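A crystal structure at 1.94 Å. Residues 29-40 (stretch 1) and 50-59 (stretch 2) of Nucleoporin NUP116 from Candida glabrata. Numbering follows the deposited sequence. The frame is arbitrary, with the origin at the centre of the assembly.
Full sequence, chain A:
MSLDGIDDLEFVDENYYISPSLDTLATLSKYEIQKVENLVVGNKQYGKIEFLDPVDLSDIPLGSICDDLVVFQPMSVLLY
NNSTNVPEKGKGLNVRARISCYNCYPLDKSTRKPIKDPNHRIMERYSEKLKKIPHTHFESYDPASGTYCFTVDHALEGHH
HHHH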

# COMPACT_ATOMS: atom_id res chain seq x y z
N SER A 29 5.94 -22.95 8.68
CA SER A 29 7.30 -23.37 9.13
C SER A 29 8.34 -22.33 8.74
O SER A 29 8.06 -21.48 7.87
CB SER A 29 7.71 -24.65 8.47
OG SER A 29 7.94 -24.44 7.06
N LYS A 30 9.55 -22.40 9.34
CA LYS A 30 10.61 -21.50 8.95
C LYS A 30 10.92 -21.50 7.46
O LYS A 30 11.23 -20.43 6.92
CB LYS A 30 11.91 -21.73 9.77
CG LYS A 30 13.12 -20.95 9.36
CD LYS A 30 13.26 -19.63 10.23
CE LYS A 30 14.72 -19.03 10.18
NZ LYS A 30 14.99 -18.11 9.02
N TYR A 31 10.82 -22.64 6.78
CA TYR A 31 11.08 -22.69 5.34
C TYR A 31 9.99 -21.92 4.59
O TYR A 31 10.32 -21.10 3.75
CB TYR A 31 11.16 -24.14 4.82
CG TYR A 31 11.11 -24.34 3.31
CD1 TYR A 31 12.21 -24.04 2.51
CD2 TYR A 31 9.99 -24.87 2.69
CE1 TYR A 31 12.15 -24.24 1.10
CE2 TYR A 31 9.93 -25.06 1.30
CZ TYR A 31 11.00 -24.74 0.52
OH TYR A 31 10.91 -24.96 -0.86
N GLU A 32 8.71 -22.17 4.91
CA GLU A 32 7.63 -21.55 4.18
C GLU A 32 7.49 -20.04 4.42
O GLU A 32 7.11 -19.30 3.48
CB GLU A 32 6.29 -22.26 4.41
CG GLU A 32 6.29 -23.72 3.84
CD GLU A 32 6.34 -23.82 2.30
OE1 GLU A 32 6.02 -22.79 1.59
OE2 GLU A 32 6.67 -24.96 1.80
N ILE A 33 7.75 -19.59 5.67
CA ILE A 33 7.66 -18.15 6.01
C ILE A 33 8.74 -17.31 5.29
O ILE A 33 8.57 -16.10 5.18
CB ILE A 33 7.68 -17.93 7.55
CG1 ILE A 33 7.18 -16.53 7.94
CG2 ILE A 33 9.08 -18.12 8.12
CD1 ILE A 33 5.63 -16.31 7.82
N GLN A 34 9.81 -17.97 4.78
CA GLN A 34 10.84 -17.35 3.97
C GLN A 34 10.40 -17.14 2.53
O GLN A 34 11.12 -16.51 1.81
CB GLN A 34 12.18 -18.17 3.99
CG GLN A 34 12.91 -18.01 5.23
CD GLN A 34 14.01 -19.07 5.56
OE1 GLN A 34 14.63 -18.95 6.60
NE2 GLN A 34 14.19 -20.10 4.75
N LYS A 35 9.25 -17.65 2.12
CA LYS A 35 8.84 -17.59 0.70
C LYS A 35 7.30 -17.50 0.55
O LYS A 35 6.65 -18.25 -0.18
CB LYS A 35 9.46 -18.74 -0.11
CG LYS A 35 9.15 -20.17 0.42
CD LYS A 35 9.41 -21.23 -0.67
CE LYS A 35 8.09 -21.88 -1.16
NZ LYS A 35 7.00 -20.87 -1.46
N VAL A 36 6.72 -16.52 1.23
CA VAL A 36 5.30 -16.36 1.20
C VAL A 36 4.92 -15.79 -0.17
O VAL A 36 5.43 -14.76 -0.58
CB VAL A 36 4.80 -15.45 2.34
CG1 VAL A 36 3.28 -15.20 2.14
CG2 VAL A 36 5.17 -16.13 3.69
N GLU A 37 4.08 -16.51 -0.90
CA GLU A 37 3.57 -16.03 -2.18
C GLU A 37 2.25 -15.25 -2.13
O GLU A 37 1.46 -15.39 -1.21
CB GLU A 37 3.40 -17.23 -3.14
N ASN A 38 2.06 -14.42 -3.14
CA ASN A 38 0.87 -13.59 -3.31
C ASN A 38 0.48 -12.84 -2.03
O ASN A 38 -0.73 -12.77 -1.71
CB ASN A 38 -0.34 -14.41 -3.79
CG ASN A 38 -0.07 -15.08 -5.14
OD1 ASN A 38 0.84 -14.67 -5.86
ND2 ASN A 38 -0.82 -16.11 -5.46
N LEU A 39 1.48 -12.38 -1.28
CA LEU A 39 1.20 -11.50 -0.11
C LEU A 39 0.52 -10.15 -0.57
O LEU A 39 1.00 -9.44 -1.48
CB LEU A 39 2.44 -11.23 0.76
CG LEU A 39 2.39 -10.28 1.97
CD1 LEU A 39 1.55 -10.99 2.98
CD2 LEU A 39 3.72 -9.94 2.61
N VAL A 40 -0.56 -9.83 0.13
CA VAL A 40 -1.35 -8.62 -0.13
C VAL A 40 -1.56 -7.93 1.18
O VAL A 40 -2.07 -8.54 2.15
CB VAL A 40 -2.73 -8.89 -0.79
CG1 VAL A 40 -3.41 -7.61 -1.07
CG2 VAL A 40 -2.57 -9.70 -2.09
N GLU A 50 0.65 -5.46 -3.44
CA GLU A 50 0.53 -6.89 -3.90
C GLU A 50 1.97 -7.26 -4.32
O GLU A 50 2.47 -6.80 -5.31
CB GLU A 50 -0.47 -7.02 -5.04
CG GLU A 50 -1.91 -6.72 -4.58
CD GLU A 50 -2.86 -6.35 -5.69
OE1 GLU A 50 -4.09 -6.59 -5.53
OE2 GLU A 50 -2.41 -5.78 -6.69
N PHE A 51 2.65 -8.02 -3.47
CA PHE A 51 4.00 -8.45 -3.72
C PHE A 51 4.00 -9.51 -4.82
O PHE A 51 3.22 -10.45 -4.79
CB PHE A 51 4.65 -8.97 -2.45
CG PHE A 51 4.86 -7.92 -1.45
CD1 PHE A 51 3.88 -7.64 -0.51
CD2 PHE A 51 5.97 -7.13 -1.52
CE1 PHE A 51 4.06 -6.61 0.38
CE2 PHE A 51 6.15 -6.09 -0.67
CZ PHE A 51 5.19 -5.83 0.31
N LEU A 52 4.83 -9.31 -5.81
CA LEU A 52 4.79 -10.13 -7.02
C LEU A 52 5.87 -11.20 -6.98
O LEU A 52 5.79 -12.14 -7.72
CB LEU A 52 4.92 -9.26 -8.22
CG LEU A 52 3.80 -8.26 -8.35
CD1 LEU A 52 4.09 -7.32 -9.53
CD2 LEU A 52 2.48 -8.94 -8.55
N ASP A 53 6.88 -11.07 -6.12
CA ASP A 53 7.74 -12.20 -5.81
C ASP A 53 7.45 -12.76 -4.44
O ASP A 53 6.91 -12.03 -3.59
CB ASP A 53 9.16 -11.73 -5.86
CG ASP A 53 9.64 -11.38 -7.29
OD1 ASP A 53 9.17 -12.00 -8.30
OD2 ASP A 53 10.45 -10.44 -7.35
N PRO A 54 7.92 -14.00 -4.15
CA PRO A 54 7.95 -14.46 -2.75
C PRO A 54 8.59 -13.47 -1.76
O PRO A 54 9.63 -12.89 -2.02
CB PRO A 54 8.78 -15.74 -2.81
CG PRO A 54 8.74 -16.18 -4.25
CD PRO A 54 8.64 -14.93 -5.06
N VAL A 55 7.97 -13.33 -0.58
CA VAL A 55 8.46 -12.49 0.48
C VAL A 55 8.98 -13.35 1.68
O VAL A 55 8.35 -14.35 2.04
CB VAL A 55 7.32 -11.50 0.84
CG1 VAL A 55 7.53 -10.90 2.04
CG2 VAL A 55 7.26 -10.44 -0.30
N ASP A 56 10.12 -12.97 2.24
CA ASP A 56 10.66 -13.61 3.45
C ASP A 56 10.17 -12.86 4.66
O ASP A 56 10.65 -11.76 4.93
CB ASP A 56 12.21 -13.59 3.37
CG ASP A 56 12.87 -14.16 4.59
OD1 ASP A 56 12.16 -14.59 5.52
OD2 ASP A 56 14.12 -14.19 4.63
N LEU A 57 9.17 -13.37 5.34
CA LEU A 57 8.70 -12.73 6.58
C LEU A 57 9.37 -13.22 7.91
O LEU A 57 8.83 -12.97 9.01
CB LEU A 57 7.19 -12.88 6.65
CG LEU A 57 6.33 -12.30 5.51
CD1 LEU A 57 4.88 -12.61 5.83
CD2 LEU A 57 6.60 -10.80 5.44
N SER A 58 10.54 -13.89 7.83
CA SER A 58 11.12 -14.50 9.03
C SER A 58 11.37 -13.39 10.00
O SER A 58 11.87 -12.37 9.57
CB SER A 58 12.51 -15.13 8.81
OG SER A 58 12.66 -15.82 7.61
N ASP A 59 11.03 -13.60 11.26
CA ASP A 59 11.38 -12.70 12.37
C ASP A 59 10.57 -11.41 12.44
O ASP A 59 10.52 -10.77 13.51
CB ASP A 59 12.88 -12.34 12.30
O HOH W 1 4.43 -12.48 -1.92
O HOH W 2 3.96 -13.59 -5.04

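Backbone hydrogen bonds set the frame of this contact. Val36 and Val55 form a single antiparallel bridge, bonded both ways: Val36 N to Val55 O at 2.8 Å and Val55 N to Val36 O at 2.9 Å. On one side of it Leu57 N donates to Ile33 O (2.8 Å); on the other Phe51 N donates to Leu39 O (2.9 Å), next to the non-hydrogen-bonded pair Val40 and Glu50. The register shifts by one residue between the two bridges, so these are separate ladders joined by loops.

Between the two bridges, water serves backbone groups of the loops. Water 1 accepts from Leu39 N at 3.0 Å and lies within donating reach of Val36 O (2.8 Å) and Asp53 O (3.0 Å); water 2 accepts from Asn38 N at 2.8 Å and can donate to Phe51 O at 3.2 Å.

Apolar packing centres on Leu39, whose CD2 meets Phe51 CD1 at 3.9 Å, Val55 CG1 at 4.0 Å and Leu57 CD2 at 4.1 Å. Leu57 also reaches back, its CB lying 3.9 Å from Ile33 CG1.

Polar side chains mostly pair within their own stretch. Asp56 OD1 accepts from Ser58 OG (2.5 Å, very short) and Ser58 N (2.9 Å), so one carboxylate oxygen takes both the side-chain and the backbone donor of Ser58. The rule to read here is that the direct cross-stretch hydrogen bonds are all backbone to backbone, while side chains contribute apolar packing across the contact.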